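Local coordinates for tellurite resistance protein of COG3793 (PDB 2OU3) that is a TerB-like protein, probably linked to tellurite resistance, that binds zinc and 1H-indole-3-carbaldehyde in the crystal, though its physiological role is not established, at residues 96-101 with 126-131; 109-114 with 138-143. All coordinates share one frame; numbering follows the deposited sequence.

Overall arrangement
The protein is all helical, and both contacts gather around its last three long helices, 94-106, 113-126 and 130-154. Along the chain their segments interleave: 96-101, then 109-114, 126-131 and 138-143. Interaction 1 sets helix 94-106 against the turn between helices 113-126 and 130-154; interaction 2 sets the loop ahead of helix 113-126 against the middle of helix 130-154. Their centres lie about 13 Å apart, and they meet where L99 CD2 packs on L139 CD2 at 3.8 Å. Interaction 1 includes one residue of the indole-aldehyde pocket, interaction 2 lies near zinc, and both reach the second subunit, so these helices link regions next to ligand, metal and dimer partner.

Interaction 1 (96-101 with 126-131); sequences DILLSA and LGIKEE. With I3A (1H-indole-3-carbaldehyde), chain E.
Helix 94-106 passes the turn between helices 113-126 and 130-154 with a closest CA separation of 8.6 Å, from L98 to L126, a spacing filled by branched aliphatic side chains. L98 carries the contact with both branches: its CD2 meets I128 CD1 at 3.9 Å, while its CD1 lies 4.2 Å from L126 CD1. L98 and I128 run past one another in opposite directions, so the end of I128 also comes against L98 CB. I97 adds a looser touch, CG2 to L126 CD1. The turn ends helix 113-126 in a Schellman motif, in which G127 takes positive phi (78°), a conformation that glycine adopts readily; K129 is the N-cap of the next helix. Between them, I128 is turned inward, where A123 and V133 of the flanking helices also touch it. On another side of helix 94-106, D96 serves the ligand pocket. It swings its carboxylate away from its own backbone N (chi1 -179°), and OD2 accepts a nearly straight hydrogen bond from the indole N of the 1H-indole-3-carbaldehyde, 2.8 Å long. Y32 bonds D96 OD1, and Y155 of the second subunit bonds OD2, giving this buried carboxylate partners on both oxygens.

Interaction 2 (109-114 with 138-143); sequences GELHEK and QLYYYE. With EDO (1,2-ethanediol), chain F.
The loop joining helices 94-106 and 113-126, close to a zinc site, meets helix 130-154 through one leucine and two tyrosines. L111 extends from the loop toward the helix, and its CD1 lies 3.9 Å from Y141 OH and 4.5 Å from Y140 CD2. The leucine is buried, and I102 and S105 of helix 94-106 also touch it, a setting that suits an apolar side chain. Y141 reaches the loop with the end of its ring: CG stands anti to the carbonyl carbon (chi1 -77°), and the long side chain brings OH to 4.0 Å from L111 CB. That hydroxyl is hydrogen-bonded to K116 NZ, so a polar bond lies right beside the apolar touch. The tyrosines also pack on each other, with Y140 CD2 sitting 3.8 Å above the centre of the Y141 ring, and Y140 makes an edge-to-face contact with W103. The loop thus packs on the side of helix 130-154, while H112 forms the N-cap of helix 113-126, directly after L111. The side chain of L111 lies about 5 Å from a bound zinc, whose site comprises E50, S105, D108 and E115. On the side of the loop away from the tyrosines lies a 1,2-ethanediol, probably from the crystallisation liquor. Its O2 donates to E110 O, though the modelled length is doubtfully short, and its C2 lies 3.5 Å from H112 CG.

Interaction 1 (96-101 with 126-131)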
ATOM      1  N   ASP A  96       3.594  11.215  11.099  1.00 13.88           N
ATOM      2  CA  ASP A  96       2.794  10.225  10.411  1.00 13.51           C
ATOM      3  C   ASP A  96       1.403  10.830  10.113  1.00 12.37           C
ATOM      4  O   ASP A  96       0.908  10.770   8.997  1.00 12.04           O
ATOM      5  CB  ASP A  96       2.770   9.012  11.344  1.00 13.17           C
ATOM      6  CG  ASP A  96       1.999   7.806  10.809  1.00 15.19           C
ATOM      7  OD1 ASP A  96       1.391   7.850   9.709  1.00 13.57           O
ATOM      8  OD2 ASP A  96       2.074   6.775  11.546  1.00 12.99           O
ATOM      9  N   ILE A  97       0.794  11.441  11.122  1.00 13.46           N
ATOM     10  CA  ILE A  97      -0.492  12.068  10.959  1.00 12.55           C
ATOM     11  C   ILE A  97      -0.397  13.138   9.838  1.00 12.83           C
ATOM     12  O   ILE A  97      -1.270  13.229   8.974  1.00 13.73           O
ATOM     13  CB  ILE A  97      -0.954  12.772  12.302  1.00 13.55           C
ATOM     14  CG1 ILE A  97      -1.376  11.740  13.379  1.00 10.22           C
ATOM     15  CG2 ILE A  97      -2.087  13.791  12.032  1.00 13.06           C
ATOM     16  CD1 ILE A  97      -1.313  12.279  14.850  1.00 11.55           C
ATOM     17  N   LEU A  98       0.641  13.964   9.904  1.00 14.65           N
ATOM     18  CA  LEU A  98       0.800  15.096   8.948  1.00 14.01           C
ATOM     19  C   LEU A  98       0.900  14.604   7.527  1.00 13.86           C
ATOM     20  O   LEU A  98       0.256  15.139   6.630  1.00 15.51           O
ATOM     21  CB  LEU A  98       2.029  15.922   9.305  1.00 12.32           C
ATOM     22  CG  LEU A  98       1.975  17.332   8.699  1.00 16.77           C
ATOM     23  CD1 LEU A  98       0.985  18.080   9.607  1.00 15.02           C
ATOM     24  CD2 LEU A  98       3.297  18.067   8.664  1.00 17.10           C
ATOM     25  N   LEU A  99       1.717  13.564   7.315  1.00 13.22           N
ATOM     26  CA  LEU A  99       1.907  12.985   6.012  1.00 12.46           C
ATOM     27  C   LEU A  99       0.619  12.424   5.445  1.00 13.12           C
ATOM     28  O   LEU A  99       0.297  12.656   4.299  1.00 15.20           O
ATOM     29  CB  LEU A  99       3.024  11.919   6.030  1.00 14.93           C
ATOM     30  CG  LEU A  99       3.280  11.251   4.664  1.00 15.22           C
ATOM     31  CD1 LEU A  99       3.713  12.256   3.593  1.00 16.19           C
ATOM     32  CD2 LEU A  99       4.290  10.084   4.784  1.00 16.80           C
ATOM     33  N   SER A 100      -0.133  11.693   6.242  1.00 12.60           N
ATOM     34  CA  SER A 100      -1.450  11.216   5.794  1.00 13.12           C
ATOM     35  C   SER A 100      -2.382  12.387   5.483  1.00 13.38           C
ATOM     36  O   SER A 100      -3.105  12.356   4.503  1.00 14.39           O
ATOM     37  CB  SER A 100      -2.078  10.310   6.859  1.00 14.30           C
ATOM     38  OG  SER A 100      -1.361   9.078   6.944  1.00 12.93           O
ATOM     39  N   ALA A 101      -2.340  13.435   6.313  1.00 13.71           N
ATOM     40  CA  ALA A 101      -3.154  14.629   6.079  1.00 12.95           C
ATOM     41  C   ALA A 101      -2.816  15.311   4.749  1.00 14.64           C
ATOM     42  O   ALA A 101      -3.706  15.756   4.010  1.00 11.97           O
ATOM     43  CB  ALA A 101      -2.979  15.633   7.226  1.00 14.72           C
ATOM     44  N   LEU A 126       1.057  20.471  16.256  1.00 20.59           N
ATOM     45  CA  LEU A 126       1.738  19.194  16.496  1.00 20.58           C
ATOM     46  C   LEU A 126       3.187  19.305  16.954  1.00 22.31           C
ATOM     47  O   LEU A 126       3.780  18.301  17.350  1.00 23.08           O
ATOM     48  CB  LEU A 126       1.655  18.323  15.242  1.00 19.10           C
ATOM     49  CG  LEU A 126       0.285  17.783  14.877  1.00 21.65           C
ATOM     50  CD1 LEU A 126       0.430  17.013  13.608  1.00 20.68           C
ATOM     51  CD2 LEU A 126      -0.303  16.900  15.991  1.00 24.15           C
ATOM     52  N   GLY A 127       3.774  20.499  16.910  1.00 20.88           N
ATOM     53  CA  GLY A 127       5.160  20.679  17.321  1.00 20.50           C
ATOM     54  C   GLY A 127       6.216  20.236  16.312  1.00 20.44           C
ATOM     55  O   GLY A 127       7.385  20.013  16.672  1.00 23.72           O
ATOM     56  N   ILE A 128       5.831  20.156  15.046  1.00 17.27           N
ATOM     57  CA  ILE A 128       6.734  19.712  13.970  1.00 16.69           C
ATOM     58  C   ILE A 128       7.414  20.952  13.377  1.00 16.37           C
ATOM     59  O   ILE A 128       6.732  21.918  13.022  1.00 16.62           O
ATOM     60  CB  ILE A 128       5.938  18.968  12.842  1.00 15.41           C
ATOM     61  CG1 ILE A 128       5.128  17.795  13.410  1.00 21.40           C
ATOM     62  CG2 ILE A 128       6.864  18.483  11.727  1.00 13.01           C
ATOM     63  CD1 ILE A 128       4.180  17.129  12.389  1.00 18.49           C
ATOM     64  N   LYS A 129       8.744  20.930  13.299  1.00 15.85           N
ATOM     65  CA  LYS A 129       9.522  22.048  12.742  1.00 17.31           C
ATOM     66  C   LYS A 129       9.333  22.173  11.237  1.00 15.43           C
ATOM     67  O   LYS A 129       9.104  21.164  10.531  1.00 13.00           O
ATOM     68  CB  LYS A 129      11.008  21.900  13.093  1.00 20.69           C
ATOM     69  CG  LYS A 129      11.252  22.091  14.591  1.00 24.33           C
ATOM     70  CD  LYS A 129      12.641  22.584  14.938  1.00 36.76           C
ATOM     71  CE  LYS A 129      12.739  22.963  16.426  1.00 36.22           C
ATOM     72  NZ  LYS A 129      12.680  21.746  17.285  1.00 44.36           N
ATOM     73  N   GLU A 130       9.427  23.415  10.740  1.00 16.04           N
ATOM     74  CA  GLU A 130       9.228  23.683   9.311  1.00 15.75           C
ATOM     75  C   GLU A 130      10.090  22.831   8.418  1.00 16.35           C
ATOM     76  O   GLU A 130       9.633  22.378   7.352  1.00 16.37           O
ATOM     77  CB  GLU A 130       9.522  25.146   8.990  1.00 17.59           C
ATOM     78  CG  GLU A 130       9.375  25.538   7.490  1.00 17.15           C
ATOM     79  CD  GLU A 130       7.948  25.508   7.021  1.00 21.31           C
ATOM     80  OE1 GLU A 130       7.019  25.380   7.844  1.00 18.26           O
ATOM     81  OE2 GLU A 130       7.749  25.635   5.812  1.00 17.61           O
ATOM     82  N   GLU A 131      11.354  22.640   8.774  1.00 16.72           N
ATOM     83  CA  GLU A 131      12.212  21.808   7.930  1.00 18.14           C
ATOM     84  C   GLU A 131      11.602  20.424   7.739  1.00 16.97           C
ATOM     85  O   GLU A 131      11.674  19.851   6.653  1.00 14.25           O
ATOM     86  CB  GLU A 131      13.636  21.671   8.499  1.00 22.18           C
ATOM     87  CG  GLU A 131      14.497  20.689   7.688  1.00 27.53           C
TER
HETATM   88  O   I3A E 163      -3.837   2.643  12.858  1.00 14.37           O
HETATM   89  C3' I3A E 163      -3.122   3.100  11.969  1.00 13.87           C
HETATM   90  C3  I3A E 163      -1.968   3.936  12.381  1.00  7.99           C
HETATM   91  C2  I3A E 163      -1.050   4.456  11.508  1.00  8.30           C
HETATM   92  N   I3A E 163      -0.120   5.148  12.250  1.00 11.03           N
HETATM   93  C8  I3A E 163      -0.401   5.097  13.568  1.00 11.37           C
HETATM   94  C9  I3A E 163      -1.621   4.301  13.758  1.00 10.31           C
HETATM   95  C4  I3A E 163      -2.130   4.047  15.041  1.00 11.96           C
HETATM   96  C5  I3A E 163      -1.482   4.597  16.121  1.00 11.86           C
HETATM   97  C6  I3A E 163      -0.311   5.357  15.967  1.00 12.27           C
HETATM   98  C7  I3A E 163       0.211   5.590  14.704  1.00 11.93           C

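Interaction 2 (109-114 with 138-143)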
ATOM      1  N   GLY A 109      -7.048  16.916  -5.768  1.00 30.60           N
ATOM      2  CA  GLY A 109      -6.274  17.825  -6.606  1.00 33.18           C
ATOM      3  C   GLY A 109      -5.009  18.330  -5.946  1.00 34.62           C
ATOM      4  O   GLY A 109      -4.876  18.290  -4.727  1.00 33.48           O
ATOM      5  N   GLU A 110      -4.079  18.823  -6.759  1.00 36.34           N
ATOM      6  CA  GLU A 110      -2.767  19.270  -6.262  1.00 37.50           C
ATOM      7  C   GLU A 110      -2.904  20.311  -5.142  1.00 36.82           C
ATOM      8  O   GLU A 110      -3.832  21.132  -5.157  1.00 36.58           O
ATOM      9  CB  GLU A 110      -1.913  19.815  -7.412  1.00 37.89           C
ATOM     10  N   LEU A 111      -1.985  20.276  -4.180  1.00 36.32           N
ATOM     11  CA  LEU A 111      -2.072  21.150  -2.997  1.00 35.71           C
ATOM     12  C   LEU A 111      -1.992  22.634  -3.349  1.00 37.22           C
ATOM     13  O   LEU A 111      -1.034  23.084  -3.950  1.00 37.55           O
ATOM     14  CB  LEU A 111      -0.974  20.829  -1.989  1.00 36.55           C
ATOM     15  CG  LEU A 111      -0.905  19.375  -1.507  1.00 34.87           C
ATOM     16  CD1 LEU A 111       0.346  19.151  -0.686  1.00 37.41           C
ATOM     17  CD2 LEU A 111      -2.156  19.042  -0.742  1.00 33.98           C
ATOM     18  N   HIS A 112      -3.004  23.383  -2.938  1.00 38.21           N
ATOM     19  CA  HIS A 112      -3.055  24.821  -3.131  1.00 38.14           C
ATOM     20  C   HIS A 112      -2.278  25.503  -1.995  1.00 35.64           C
ATOM     21  O   HIS A 112      -1.915  24.837  -1.021  1.00 35.55           O
ATOM     22  CB  HIS A 112      -4.525  25.268  -3.138  1.00 39.15           C
ATOM     23  CG  HIS A 112      -5.449  24.330  -3.856  1.00 36.23           C
ATOM     24  N   GLU A 113      -2.025  26.811  -2.112  1.00 33.69           N
ATOM     25  CA  GLU A 113      -1.376  27.568  -1.031  1.00 32.89           C
ATOM     26  C   GLU A 113      -2.179  27.536   0.262  1.00 31.35           C
ATOM     27  O   GLU A 113      -1.601  27.503   1.353  1.00 29.74           O
ATOM     28  CB  GLU A 113      -1.092  29.026  -1.421  1.00 33.34           C
ATOM     29  CG  GLU A 113       0.165  29.226  -2.268  1.00 35.63           C
ATOM     30  CD  GLU A 113       1.398  28.492  -1.730  1.00 40.00           C
ATOM     31  OE1 GLU A 113       1.822  28.743  -0.565  1.00 32.86           O
ATOM     32  OE2 GLU A 113       1.943  27.664  -2.504  1.00 39.11           O
ATOM     33  N   LYS A 114      -3.501  27.562   0.138  1.00 30.64           N
ATOM     34  CA  LYS A 114      -4.380  27.408   1.300  1.00 30.04           C
ATOM     35  C   LYS A 114      -4.062  26.128   2.079  1.00 27.99           C
ATOM     36  O   LYS A 114      -3.874  26.155   3.310  1.00 26.09           O
ATOM     37  CB  LYS A 114      -5.846  27.350   0.872  1.00 30.31           C
ATOM     38  CG  LYS A 114      -6.564  28.697   0.731  1.00 35.12           C
ATOM     39  CD  LYS A 114      -8.060  28.444   0.459  1.00 35.91           C
ATOM     40  CE  LYS A 114      -8.902  29.710   0.499  1.00 37.97           C
ATOM     41  NZ  LYS A 114     -10.367  29.396   0.534  1.00 38.32           N
ATOM     42  N   GLN A 138       7.745  17.095   0.462  1.00 16.90           N
ATOM     43  CA  GLN A 138       8.596  16.598  -0.598  1.00 19.55           C
ATOM     44  C   GLN A 138       8.441  15.099  -0.758  1.00 15.91           C
ATOM     45  O   GLN A 138       8.373  14.607  -1.886  1.00 16.71           O
ATOM     46  CB  GLN A 138      10.057  16.947  -0.334  1.00 18.78           C
ATOM     47  CG  GLN A 138      11.009  16.451  -1.402  1.00 25.88           C
ATOM     48  CD  GLN A 138      12.448  16.847  -1.105  1.00 28.03           C
ATOM     49  OE1 GLN A 138      13.069  16.334  -0.164  1.00 40.56           O
ATOM     50  NE2 GLN A 138      12.985  17.762  -1.910  1.00 39.83           N
ATOM     51  N   LEU A 139       8.412  14.391   0.366  1.00 17.29           N
ATOM     52  CA  LEU A 139       8.213  12.961   0.356  1.00 17.86           C
ATOM     53  C   LEU A 139       6.879  12.592  -0.356  1.00 15.75           C
ATOM     54  O   LEU A 139       6.866  11.728  -1.232  1.00 14.34           O
ATOM     55  CB  LEU A 139       8.242  12.429   1.761  1.00 15.40           C
ATOM     56  CG  LEU A 139       8.029  10.921   1.885  1.00 21.51           C
ATOM     57  CD1 LEU A 139       9.208  10.148   1.298  1.00 22.79           C
ATOM     58  CD2 LEU A 139       7.806  10.580   3.338  1.00 23.90           C
ATOM     59  N   TYR A 140       5.797  13.270   0.015  1.00 15.46           N
ATOM     60  CA  TYR A 140       4.526  13.168  -0.700  1.00 14.32           C
ATOM     61  C   TYR A 140       4.735  13.317  -2.225  1.00 15.55           C
ATOM     62  O   TYR A 140       4.275  12.481  -3.038  1.00 14.02           O
ATOM     63  CB  TYR A 140       3.503  14.206  -0.207  1.00 13.62           C
ATOM     64  CG  TYR A 140       2.435  14.377  -1.243  1.00 16.37           C
ATOM     65  CD1 TYR A 140       1.501  13.385  -1.436  1.00 21.15           C
ATOM     66  CD2 TYR A 140       2.438  15.451  -2.116  1.00 22.71           C
ATOM     67  CE1 TYR A 140       0.576  13.458  -2.420  1.00 16.79           C
ATOM     68  CE2 TYR A 140       1.481  15.534  -3.129  1.00 21.54           C
ATOM     69  CZ  TYR A 140       0.571  14.524  -3.270  1.00 23.07           C
ATOM     70  OH  TYR A 140      -0.377  14.542  -4.250  1.00 21.86           O
ATOM     71  N   TYR A 141       5.373  14.401  -2.650  1.00 16.07           N
ATOM     72  CA  TYR A 141       5.462  14.643  -4.106  1.00 17.69           C
ATOM     73  C   TYR A 141       6.216  13.513  -4.783  1.00 16.02           C
ATOM     74  O   TYR A 141       5.842  13.089  -5.867  1.00 15.31           O
ATOM     75  CB  TYR A 141       6.095  15.988  -4.455  1.00 21.70           C
ATOM     76  CG  TYR A 141       5.143  17.150  -4.261  1.00 23.22           C
ATOM     77  CD1 TYR A 141       4.044  17.325  -5.099  1.00 34.34           C
ATOM     78  CD2 TYR A 141       5.347  18.078  -3.237  1.00 34.44           C
ATOM     79  CE1 TYR A 141       3.169  18.397  -4.912  1.00 36.30           C
ATOM     80  CE2 TYR A 141       4.484  19.142  -3.046  1.00 30.69           C
ATOM     81  CZ  TYR A 141       3.405  19.294  -3.874  1.00 31.12           C
ATOM     82  OH  TYR A 141       2.578  20.361  -3.668  1.00 40.27           O
ATOM     83  N   TYR A 142       7.295  13.071  -4.147  1.00 17.18           N
ATOM     84  CA  TYR A 142       8.107  11.965  -4.668  1.00 18.12           C
ATOM     85  C   TYR A 142       7.343  10.643  -4.685  1.00 17.98           C
ATOM     86  O   TYR A 142       7.443   9.875  -5.647  1.00 16.92           O
ATOM     87  CB  TYR A 142       9.366  11.794  -3.837  1.00 22.48           C
ATOM     88  CG  TYR A 142      10.530  12.647  -4.280  1.00 31.46           C
ATOM     89  CD1 TYR A 142      10.622  13.980  -3.897  1.00 44.49           C
ATOM     90  CD2 TYR A 142      11.546  12.120  -5.074  1.00 39.72           C
ATOM     91  CE1 TYR A 142      11.689  14.788  -4.288  1.00 41.91           C
ATOM     92  CE2 TYR A 142      12.626  12.917  -5.470  1.00 43.26           C
ATOM     93  CZ  TYR A 142      12.680  14.253  -5.070  1.00 42.86           C
ATOM     94  OH  TYR A 142      13.728  15.064  -5.438  1.00 44.57           O
ATOM     95  N   GLU A 143       6.601  10.365  -3.616  1.00 16.42           N
ATOM     96  CA  GLU A 143       5.800   9.140  -3.547  1.00 17.37           C
ATOM     97  C   GLU A 143       4.709   9.123  -4.631  1.00 16.56           C
ATOM     98  O   GLU A 143       4.543   8.130  -5.348  1.00 14.58           O
ATOM     99  CB  GLU A 143       5.192   8.982  -2.170  1.00 17.62           C
ATOM    100  CG  GLU A 143       6.148   8.516  -1.097  1.00 22.97           C
ATOM    101  CD  GLU A 143       5.498   8.461   0.331  1.00 25.45           C
ATOM    102  OE1 GLU A 143       4.432   9.085   0.598  1.00 27.78           O
ATOM    103  OE2 GLU A 143       6.127   7.855   1.222  1.00 29.26           O
TER
HETATM  104  C1  EDO F 164      -7.972  21.689  -6.999  1.00 46.77           C
HETATM  105  O1  EDO F 164      -9.129  22.217  -6.338  1.00 46.02           O
HETATM  106  C2  EDO F 164      -6.733  22.039  -6.188  1.00 48.80           C
HETATM  107  O2  EDO F 164      -5.556  21.678  -6.926  1.00 55.36           O